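Local coordinates for 3-oxoacyl-[acyl-carrier-protein] synthase 3 (Pseudomonas aeruginosa, PDB 2X3E) that probably catalyses the first condensation of fatty acid synthesis, joining acetyl-CoA with malonyl-ACP to give 3-oxobutanoyl-ACP, carbon dioxide and CoA, at residues A120-G123 and S124-A128; F211-G215 and K216-G220; G49-S53 and G54-L58; T254-L257 and A258-D262; V237-A241 and S242-H246. The protein carries 1 engineered substitution. All coordinates share one frame; numbering follows the deposited sequence.

Interaction 1 of 5, residues A120-G123 and S124-A128; sequences ASVG and SLISA
Ser124 turns its hydroxyl back onto the preceding turn of the helix and donates to Ala120. Ser124 OG lies 2.8 Å from Ala120 O. The backbone nitrogen uses the same acceptor, with Ser124 N 2.9 Å from Ala120 O. The two donors come from opposite faces of the carbonyl plane. The hydroxyl is tilted 23° from that plane, and the N-H stands 37° out of it. OG sits beside its own nitrogen and opposite the carbonyl carbon (chi1 -69°), which places it within reach of the previous turn. A buried hydroxyl is thereby satisfied inside its own helix.

The remaining backbone bonds are regular. Leu125 N, Ile126 N and Ser127 N donate in turn to Ser121 O, Val122 O and Gly123 O. The last of these bonds, from Ser127 N to Gly123 O, measures 2.9 Å. Ser127 OG has a firm partner outside the two segments, the backbone oxygen of Arg4.

The apolar contact is a single pair of branches. Val122 CG1 meets Ile126 CD1 at 4.2 Å, one turn apart. Both side chains rest on Ala134 and Leu166 of neighbouring strands. Leu125 leans over the previous turn, with its CG 3.3 Å from Ser121 O, and packs on Phe106.

Ser121 OG is hydrogen-bonded to Ser121 OG of the second subunit. Leu125 also packs on Ser124 of that subunit. Helix 114-127 thus reaches the dimer interface and touches strands of both large sheets, as expected of a buried central helix in the layered thiolase fold.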
# COMPACT_ATOMS: atom_id res chain seq x y z
N ALA A 120 -1.35 2.63 11.57
CA ALA A 120 0.00 3.19 11.70
C ALA A 120 0.27 4.20 10.58
O ALA A 120 0.77 5.29 10.84
CB ALA A 120 1.04 2.07 11.65
N SER A 121 -0.06 3.82 9.35
CA SER A 121 0.24 4.66 8.19
C SER A 121 -0.61 5.93 8.17
O SER A 121 -0.07 7.04 8.05
CB SER A 121 0.05 3.88 6.89
OG SER A 121 0.43 4.66 5.76
N VAL A 122 -1.92 5.78 8.31
CA VAL A 122 -2.81 6.94 8.31
C VAL A 122 -2.62 7.79 9.57
O VAL A 122 -2.55 9.02 9.49
CB VAL A 122 -4.28 6.55 8.15
CG1 VAL A 122 -5.16 7.76 8.27
CG2 VAL A 122 -4.51 5.87 6.80
N GLY A 123 -2.53 7.14 10.73
CA GLY A 123 -2.24 7.84 11.97
C GLY A 123 -0.97 8.67 11.89
O GLY A 123 -0.94 9.80 12.37
N SER A 124 0.08 8.10 11.29
CA SER A 124 1.36 8.81 11.16
C SER A 124 1.24 9.99 10.19
O SER A 124 1.83 11.05 10.43
CB SER A 124 2.48 7.87 10.71
OG SER A 124 2.79 6.95 11.75
N LEU A 125 0.48 9.81 9.11
CA LEU A 125 0.25 10.89 8.15
C LEU A 125 -0.40 12.09 8.84
O LEU A 125 -0.04 13.23 8.59
CB LEU A 125 -0.63 10.43 6.99
CG LEU A 125 0.01 9.55 5.92
CD1 LEU A 125 -1.08 8.93 5.04
CD2 LEU A 125 1.00 10.34 5.09
N ILE A 126 -1.36 11.80 9.73
CA ILE A 126 -2.04 12.85 10.48
C ILE A 126 -1.09 13.48 11.50
O ILE A 126 -0.98 14.70 11.57
CB ILE A 126 -3.32 12.31 11.19
CG1 ILE A 126 -4.42 12.04 10.15
CG2 ILE A 126 -3.82 13.30 12.24
CD1 ILE A 126 -5.56 11.19 10.69
N SER A 127 -0.38 12.65 12.26
CA SER A 127 0.57 13.15 13.27
C SER A 127 1.65 14.04 12.65
O SER A 127 2.00 15.07 13.22
CB SER A 127 1.23 12.00 14.03
OG SER A 127 0.29 11.34 14.84
N ALA A 128 2.15 13.65 11.48
CA ALA A 128 3.20 14.39 10.78
C ALA A 128 2.70 15.66 10.07
O ALA A 128 3.51 16.41 9.52
CB ALA A 128 3.89 13.48 9.76

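Interaction 2 of 5, residues F211-G215 and K216-G220; sequences FRMDG and KAVFG
Asp214 caps the first turn of helix 215-237. It is the N-cap residue, and its carboxylate accepts from Ala217. Ala217 N lies 3.2 Å from Asp214 OD1, and the N-H points closely at it. The donor stands well above the carboxylate plane, 53° out of it. Asp214 CG is swung away from its own nitrogen (chi1 -171°), and this sets OD1 over the N-H groups of the first turn.

OD1 has a second donor, a water 3.2 Å away from Asp214 OD1. The same water accepts from Lys216 N at 2.7 Å. Two N-H groups of the first turn are therefore satisfied, one directly and one through water. The positive end of the helix dipole would probably favour a charged carboxylate here.

The backbone acceptors are also engaged. Asp214 O takes Val218 N at 2.9 Å. Gly215 O takes Phe219 N at 2.9 Å and a weak second bond from Val218 N.

Met213 and Val218 bracket the cap as a hydrophobic staple, from the residue before the N-cap to the fourth after it. Both side chains also touch Leu192 of strand 192-195. The Met213 side chain is about 6 Å from that of Asn280, a predicted active-site residue. The two staple side chains lie nearly perpendicular, and the thioether bends at its end (chi3 -52°) to bring Met213 CE 4.1 Å from Val218 CG1.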
# COMPACT_ATOMS: atom_id res chain seq x y z
N PHE A 211 -5.92 -18.72 -3.42
CA PHE A 211 -5.32 -18.59 -2.10
C PHE A 211 -5.04 -19.98 -1.53
O PHE A 211 -5.88 -20.88 -1.63
CB PHE A 211 -6.26 -17.84 -1.15
CG PHE A 211 -5.76 -17.78 0.27
CD1 PHE A 211 -6.30 -18.60 1.24
CD2 PHE A 211 -4.73 -16.92 0.62
CE1 PHE A 211 -5.84 -18.55 2.55
CE2 PHE A 211 -4.26 -16.86 1.92
CZ PHE A 211 -4.81 -17.69 2.89
N ARG A 212 -3.85 -20.14 -0.95
CA ARG A 212 -3.51 -21.36 -0.22
C ARG A 212 -2.92 -21.02 1.13
O ARG A 212 -2.27 -19.97 1.30
CB ARG A 212 -2.54 -22.24 -1.02
CG ARG A 212 -1.17 -21.65 -1.31
CD ARG A 212 -0.20 -22.75 -1.72
NE ARG A 212 1.00 -22.24 -2.39
CZ ARG A 212 2.04 -21.68 -1.79
NH1 ARG A 212 2.08 -21.53 -0.47
NH2 ARG A 212 3.08 -21.26 -2.52
N MET A 213 -3.16 -21.89 2.10
CA MET A 213 -2.57 -21.74 3.43
C MET A 213 -2.22 -23.08 4.05
O MET A 213 -2.93 -24.07 3.86
CB MET A 213 -3.52 -20.98 4.35
CG MET A 213 -4.83 -21.69 4.66
SD MET A 213 -5.93 -20.68 5.68
CE MET A 213 -4.84 -20.23 7.03
N ASP A 214 -1.11 -23.08 4.78
CA ASP A 214 -0.69 -24.20 5.61
C ASP A 214 -1.38 -24.04 6.96
O ASP A 214 -0.84 -23.43 7.88
CB ASP A 214 0.84 -24.19 5.75
CG ASP A 214 1.38 -25.44 6.41
OD1 ASP A 214 0.71 -26.03 7.28
OD2 ASP A 214 2.52 -25.83 6.06
N GLY A 215 -2.59 -24.59 7.07
CA GLY A 215 -3.44 -24.40 8.25
C GLY A 215 -2.80 -24.75 9.57
O GLY A 215 -2.83 -23.96 10.52
N LYS A 216 -2.22 -25.95 9.65
CA LYS A 216 -1.55 -26.41 10.87
C LYS A 216 -0.43 -25.45 11.28
O LYS A 216 -0.40 -24.98 12.42
CB LYS A 216 -0.99 -27.82 10.68
CG LYS A 216 -0.42 -28.43 11.97
CD LYS A 216 -0.38 -29.96 11.91
CE LYS A 216 -0.19 -30.57 13.29
NZ LYS A 216 -0.53 -32.02 13.31
N ALA A 217 0.45 -25.15 10.34
CA ALA A 217 1.59 -24.25 10.59
C ALA A 217 1.17 -22.82 10.92
O ALA A 217 1.90 -22.10 11.61
CB ALA A 217 2.53 -24.25 9.38
N VAL A 218 0.01 -22.40 10.42
CA VAL A 218 -0.49 -21.06 10.68
C VAL A 218 -1.15 -20.95 12.07
O VAL A 218 -1.00 -19.93 12.74
CB VAL A 218 -1.44 -20.58 9.56
CG1 VAL A 218 -2.18 -19.33 9.97
CG2 VAL A 218 -0.66 -20.35 8.28
N PHE A 219 -1.86 -22.01 12.50
CA PHE A 219 -2.60 -21.96 13.78
C PHE A 219 -1.73 -21.58 14.97
O PHE A 219 -1.93 -20.53 15.58
CB PHE A 219 -3.29 -23.30 14.11
CG PHE A 219 -3.80 -23.37 15.54
CD1 PHE A 219 -4.91 -22.63 15.93
CD2 PHE A 219 -3.16 -24.15 16.50
CE1 PHE A 219 -5.39 -22.67 17.24
CE2 PHE A 219 -3.62 -24.19 17.82
CZ PHE A 219 -4.74 -23.45 18.19
N GLY A 220 -0.79 -22.46 15.30
CA GLY A 220 0.04 -22.31 16.49
C GLY A 220 0.77 -20.99 16.51
O GLY A 220 0.82 -20.30 17.53
O HOH W 1 -2.13 -27.43 7.35

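Interaction 3 of 5, residues G49-S53 and G54-L58; sequences GDLGS and GDLAL
Asp50 reaches Asp55 through a water. The water donates to Asp50 O and, more closely, to Asp55 OD2, 2.6 Å away from it.

Leu51 follows. Its CD2 lies 3.8 Å from Asp55 OD2, and the two side chains run square to each other. Its other branch goes to the helix, where Leu51 CD1 meets Leu56 CD2 at 4.0 Å.

Gly52 is the N-cap. Gly52 N donates to Asp55 OD2 at 3.0 Å along a nearly straight line (172°). The oxygen is met on its anti side, 19° out of the carboxylate plane. Asp55 CG lies beside its own nitrogen (chi1 -63°), which folds the carboxylate back toward the cap. Gly52 O accepts from Leu56 N at 3.2 Å.

Ser53 opens the helix, and Ser53 O accepts from Ala57 N at 2.8 Å. Its hydroxyl faces the body of the protein and is hydrogen-bonded to Thr82 O and Thr141 OG1.

Asp55 and Gly52 make the side-chain-to-N-cap half of a capping box; glycine has no side chain to return the bond. Leu51 and Leu56 form a hydrophobic staple around it. Together they mark the N-terminal start of helix 53-68.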
# COMPACT_ATOMS: atom_id res chain seq x y z
N GLY A 49 -19.83 -11.61 -4.59
CA GLY A 49 -20.47 -11.92 -5.87
C GLY A 49 -19.98 -10.99 -6.97
O GLY A 49 -18.79 -11.00 -7.30
N ASP A 50 -20.88 -10.18 -7.52
CA ASP A 50 -20.47 -9.22 -8.57
C ASP A 50 -19.85 -7.94 -8.01
O ASP A 50 -19.30 -7.15 -8.78
CB ASP A 50 -21.63 -8.89 -9.54
CG ASP A 50 -22.83 -8.23 -8.86
OD1 ASP A 50 -22.73 -7.78 -7.70
OD2 ASP A 50 -23.90 -8.16 -9.52
N LEU A 51 -19.92 -7.74 -6.69
CA LEU A 51 -19.32 -6.58 -6.04
C LEU A 51 -17.83 -6.82 -5.79
O LEU A 51 -17.42 -7.93 -5.48
CB LEU A 51 -20.02 -6.27 -4.71
CG LEU A 51 -21.51 -5.93 -4.80
CD1 LEU A 51 -22.04 -5.57 -3.43
CD2 LEU A 51 -21.77 -4.79 -5.77
N GLY A 52 -17.03 -5.76 -5.95
CA GLY A 52 -15.60 -5.81 -5.65
C GLY A 52 -15.29 -5.16 -4.32
O GLY A 52 -16.19 -4.63 -3.65
N SER A 53 -14.02 -5.19 -3.93
CA SER A 53 -13.58 -4.51 -2.71
C SER A 53 -13.94 -3.02 -2.72
O SER A 53 -14.34 -2.47 -1.70
CB SER A 53 -12.07 -4.70 -2.51
OG SER A 53 -11.79 -6.06 -2.19
N GLY A 54 -13.79 -2.38 -3.88
CA GLY A 54 -14.11 -0.96 -4.02
C GLY A 54 -15.55 -0.65 -3.64
O GLY A 54 -15.82 0.29 -2.90
N ASP A 55 -16.47 -1.46 -4.16
CA ASP A 55 -17.90 -1.33 -3.86
C ASP A 55 -18.18 -1.45 -2.36
O ASP A 55 -18.93 -0.65 -1.80
CB ASP A 55 -18.72 -2.39 -4.60
CG ASP A 55 -18.64 -2.26 -6.12
OD1 ASP A 55 -18.83 -1.13 -6.65
OD2 ASP A 55 -18.43 -3.29 -6.79
N LEU A 56 -17.57 -2.44 -1.70
CA LEU A 56 -17.79 -2.66 -0.27
C LEU A 56 -17.18 -1.52 0.54
O LEU A 56 -17.78 -1.04 1.51
CB LEU A 56 -17.17 -3.99 0.19
CG LEU A 56 -17.58 -5.29 -0.51
CD1 LEU A 56 -17.08 -6.49 0.29
CD2 LEU A 56 -19.09 -5.38 -0.72
N ALA A 57 -15.99 -1.09 0.13
CA ALA A 57 -15.29 -0.01 0.80
C ALA A 57 -16.09 1.30 0.74
O ALA A 57 -16.12 2.06 1.70
CB ALA A 57 -13.90 0.18 0.19
N LEU A 58 -16.73 1.54 -0.40
CA LEU A 58 -17.52 2.75 -0.59
C LEU A 58 -18.66 2.82 0.42
O LEU A 58 -18.86 3.86 1.06
CB LEU A 58 -18.07 2.78 -2.02
CG LEU A 58 -18.84 4.01 -2.48
CD1 LEU A 58 -17.98 5.27 -2.39
CD2 LEU A 58 -19.31 3.79 -3.90
O HOH W 2 -19.28 -3.97 -9.19

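Interaction 4 of 5, residues T254-L257 and A258-D262; sequences TRIL and AAVAD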
# COMPACT_ATOMS: atom_id res chain seq x y z
N THR A 254 -11.99 -19.65 14.90
CA THR A 254 -12.67 -19.66 16.20
C THR A 254 -11.72 -19.98 17.36
O THR A 254 -11.68 -19.25 18.35
CB THR A 254 -13.85 -20.62 16.21
OG1 THR A 254 -14.88 -20.10 15.36
CG2 THR A 254 -14.40 -20.78 17.63
N ARG A 255 -10.95 -21.05 17.23
CA ARG A 255 -10.06 -21.47 18.31
C ARG A 255 -8.97 -20.44 18.63
O ARG A 255 -8.60 -20.28 19.80
CB ARG A 255 -9.41 -22.82 17.99
CG ARG A 255 -10.38 -23.98 18.01
CD ARG A 255 -9.70 -25.28 18.46
NE ARG A 255 -10.25 -26.45 17.79
CZ ARG A 255 -9.93 -26.85 16.55
NH1 ARG A 255 -9.04 -26.16 15.83
NH2 ARG A 255 -10.49 -27.94 16.04
N ILE A 256 -8.48 -19.74 17.62
CA ILE A 256 -7.36 -18.81 17.80
C ILE A 256 -7.71 -17.66 18.76
O ILE A 256 -6.87 -17.24 19.56
CB ILE A 256 -6.86 -18.25 16.43
CG1 ILE A 256 -6.11 -19.36 15.67
CG2 ILE A 256 -5.93 -17.06 16.62
CD1 ILE A 256 -5.95 -19.09 14.20
N LEU A 257 -8.95 -17.19 18.70
CA LEU A 257 -9.36 -16.03 19.49
C LEU A 257 -9.30 -16.32 20.99
O LEU A 257 -8.68 -15.57 21.75
CB LEU A 257 -10.77 -15.58 19.07
CG LEU A 257 -10.87 -15.12 17.61
CD1 LEU A 257 -12.31 -14.96 17.16
CD2 LEU A 257 -10.13 -13.83 17.44
N ALA A 258 -9.93 -17.41 21.43
CA ALA A 258 -9.85 -17.83 22.83
C ALA A 258 -8.44 -18.24 23.25
O ALA A 258 -8.05 -18.03 24.40
CB ALA A 258 -10.83 -18.96 23.10
N ALA A 259 -7.67 -18.83 22.33
CA ALA A 259 -6.29 -19.23 22.61
C ALA A 259 -5.39 -18.02 22.85
O ALA A 259 -4.44 -18.09 23.64
CB ALA A 259 -5.73 -20.09 21.48
N VAL A 260 -5.67 -16.90 22.18
CA VAL A 260 -4.93 -15.67 22.44
C VAL A 260 -5.22 -15.16 23.86
O VAL A 260 -4.28 -14.82 24.59
CB VAL A 260 -5.23 -14.59 21.37
CG1 VAL A 260 -4.66 -13.24 21.79
CG2 VAL A 260 -4.66 -15.01 20.03
N ALA A 261 -6.49 -15.13 24.26
CA ALA A 261 -6.87 -14.77 25.63
C ALA A 261 -6.17 -15.67 26.67
O ALA A 261 -5.63 -15.18 27.67
CB ALA A 261 -8.39 -14.85 25.80
N ASP A 262 -6.20 -16.97 26.42
CA ASP A 262 -5.54 -17.96 27.28
C ASP A 262 -4.08 -17.58 27.53
O ASP A 262 -3.63 -17.57 28.68
CB ASP A 262 -5.64 -19.36 26.66
CG ASP A 262 -4.90 -20.42 27.46
OD1 ASP A 262 -5.05 -20.46 28.70
OD2 ASP A 262 -4.17 -21.22 26.85
O HOH W 3 -12.76 -18.18 20.42
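Ile256 keeps CG1 beside its nitrogen (chi1 -72°), which leaves CG2 on the far side from that nitrogen, next to the carbonyl carbon. Val260 sets CG1 opposite its nitrogen (chi1 170°), and this turns CG2 back toward the previous turn. These two rotations bring Ile256 CG2 and Val260 CG2 to 4.2 Å. The side chains meet at a slant. Val260 CG2 also lies close over the backbone, 3.2 Å from Ile256 O.

Two sound helical bonds join the segments. Ala259 N donates to Arg255 O at 3.1 Å. Val260 N donates to Ile256 O at 2.9 Å. The next bond, Ala261 N to Leu257 O, is long at 3.4 Å and weak.

A water bridges Thr254 O and Ala258 N, which are 4.0 Å apart. It donates to Thr254 O at 2.6 Å and accepts weakly from Ala258 N. Thr254 OG1 is hydrogen-bonded to Thr40 O.

The apolar side of helix 254-264 faces inward. Ile256 packs on Phe219, and Val260 on Met226 and Leu247. Leu257 packs on Pro249 and Ile275, and its side chain is about 7 Å from that of His250, a predicted active-site residue.

Thr254 and Arg255 belong to the predicted ACP-binding region, 251-255. Arg255 closes that region and is probably the arginine essential for the weak association with ACP. The chemistry is consistent with this: aliphatic branches seat one side of the helix, the exposed guanidinium lies close to that of Arg39, and the two positive charges together would suit the acidic surface of ACP.

Interaction 5 of 5, residues V237-A241 and S242-H246; sequences VGWQA and SDLHH
Asp243 OD2 accepts from the backbone of Gln240. Gln240 N lies 2.9 Å from Asp243 OD2, and the bond is close to straight (166°). The oxygen is met on its anti side, with the donor 34° out of the carboxylate plane. Asp243 CG sits beside its own nitrogen (chi1 -68°), a rotation that carries OD2 back to Gln240 N.

The backbone answers in the other direction. Asp243 N donates to Gln240 O at 3.0 Å, and Leu244 N to Ala241 O at 3.1 Å. Both are bonds between residues three apart, as in a 3-10 turn.

A water joins the outer side chains. It donates to Gln240 OE1 at 2.8 Å and is hydrogen-bonded to Ser242 OG at 2.7 Å. The two side-chain oxygens themselves are 3.8 Å apart, from Gln240 OE1 to Ser242 OG.

The inner side is apolar. Trp239 CZ3 meets Leu244 CD2 at 4.2 Å, and the two side chains cross at about a right angle.

Gly238, with positive phi, is the first residue beyond helix 215-237, and the turn then leads the chain toward strand 246-249. Arg270 NH1 is hydrogen-bonded to Ser242 O and Leu244 O, and Asn304 ND2 to Asp243 O. Trp239 and Leu244 pack on Leu234 of the helix just left. Trp239 also touches Leu178 of strand 177-184, and Leu244 touches Val306 of strand 304-311.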
# COMPACT_ATOMS: atom_id res chain seq x y z
N VAL A 237 2.45 0.73 26.93
CA VAL A 237 1.48 1.72 27.41
C VAL A 237 1.30 1.63 28.93
O VAL A 237 0.64 2.48 29.54
CB VAL A 237 0.14 1.57 26.66
CG1 VAL A 237 -0.68 0.42 27.24
CG2 VAL A 237 -0.64 2.88 26.69
N GLY A 238 1.90 0.61 29.55
CA GLY A 238 1.87 0.46 31.00
C GLY A 238 0.57 -0.13 31.52
O GLY A 238 0.11 0.24 32.60
N TRP A 239 -0.03 -1.04 30.75
CA TRP A 239 -1.20 -1.78 31.19
C TRP A 239 -0.82 -3.22 31.50
O TRP A 239 0.05 -3.79 30.85
CB TRP A 239 -2.29 -1.81 30.11
CG TRP A 239 -2.86 -0.50 29.74
CD1 TRP A 239 -2.77 0.67 30.45
CD2 TRP A 239 -3.63 -0.20 28.58
NE1 TRP A 239 -3.43 1.67 29.78
CE2 TRP A 239 -3.97 1.16 28.63
CE3 TRP A 239 -4.06 -0.97 27.48
CZ2 TRP A 239 -4.73 1.79 27.64
CZ3 TRP A 239 -4.81 -0.35 26.50
CH2 TRP A 239 -5.14 1.02 26.58
N GLN A 240 -1.48 -3.80 32.50
CA GLN A 240 -1.43 -5.24 32.71
C GLN A 240 -2.53 -5.85 31.85
O GLN A 240 -3.44 -5.14 31.41
CB GLN A 240 -1.68 -5.58 34.18
CG GLN A 240 -0.64 -5.04 35.14
CD GLN A 240 -0.96 -5.38 36.59
OE1 GLN A 240 -1.55 -6.43 36.88
NE2 GLN A 240 -0.58 -4.49 37.50
N ALA A 241 -2.47 -7.16 31.62
CA ALA A 241 -3.52 -7.83 30.86
C ALA A 241 -4.89 -7.59 31.49
O ALA A 241 -5.86 -7.34 30.78
CB ALA A 241 -3.24 -9.33 30.75
N SER A 242 -4.96 -7.62 32.82
CA SER A 242 -6.21 -7.38 33.55
C SER A 242 -6.80 -5.98 33.35
O SER A 242 -7.99 -5.78 33.58
CB SER A 242 -6.03 -7.65 35.05
OG SER A 242 -5.07 -6.77 35.63
N ASP A 243 -5.98 -5.01 32.92
CA ASP A 243 -6.44 -3.64 32.67
C ASP A 243 -7.18 -3.51 31.34
O ASP A 243 -7.87 -2.51 31.11
CB ASP A 243 -5.27 -2.65 32.64
CG ASP A 243 -4.62 -2.45 34.00
OD1 ASP A 243 -5.33 -2.44 35.03
OD2 ASP A 243 -3.38 -2.27 34.02
N LEU A 244 -7.01 -4.49 30.45
CA LEU A 244 -7.67 -4.49 29.15
C LEU A 244 -9.17 -4.75 29.29
O LEU A 244 -9.57 -5.74 29.89
CB LEU A 244 -7.10 -5.58 28.24
CG LEU A 244 -6.13 -5.26 27.11
CD1 LEU A 244 -5.95 -6.54 26.29
CD2 LEU A 244 -6.62 -4.11 26.24
N HIS A 245 -9.98 -3.86 28.73
CA HIS A 245 -11.42 -4.07 28.67
C HIS A 245 -11.79 -4.83 27.39
O HIS A 245 -12.68 -5.68 27.41
CB HIS A 245 -12.19 -2.75 28.70
CG HIS A 245 -12.16 -2.06 30.03
ND1 HIS A 245 -11.20 -1.12 30.35
CD2 HIS A 245 -12.97 -2.16 31.10
CE1 HIS A 245 -11.43 -0.67 31.58
NE2 HIS A 245 -12.50 -1.29 32.05
N HIS A 246 -11.11 -4.49 26.30
CA HIS A 246 -11.45 -5.01 24.97
C HIS A 246 -10.23 -5.42 24.17
O HIS A 246 -9.33 -4.62 23.92
CB HIS A 246 -12.22 -3.95 24.17
CG HIS A 246 -13.34 -3.32 24.92
ND1 HIS A 246 -14.45 -4.03 25.32
CD2 HIS A 246 -13.53 -2.05 25.34
CE1 HIS A 246 -15.27 -3.22 25.98
NE2 HIS A 246 -14.73 -2.01 26.00
O HOH W 4 -3.34 -8.52 36.78

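How the interactions relate
Interaction 1 is the buried contact of the set, and the only one touched by the second subunit. Interaction 2 lies at the surface; interactions 3, 4 and 5 are partly buried. Interactions 2 and 3 are both helix starts with an aspartate and a hydrophobic staple, but the aspartate is the N-cap residue in the first and the third helical residue in the second. Interactions 2 and 5 stand at the two ends of helix 215-237, about 29 Å apart between centres. Interactions 2 and 4 touch: Phe219 CD1 lies 3.5 Å from Ile256 CG1. Water bridges occur in interactions 2 to 5, whereas in interaction 1 Ser124 is satisfied within the helix.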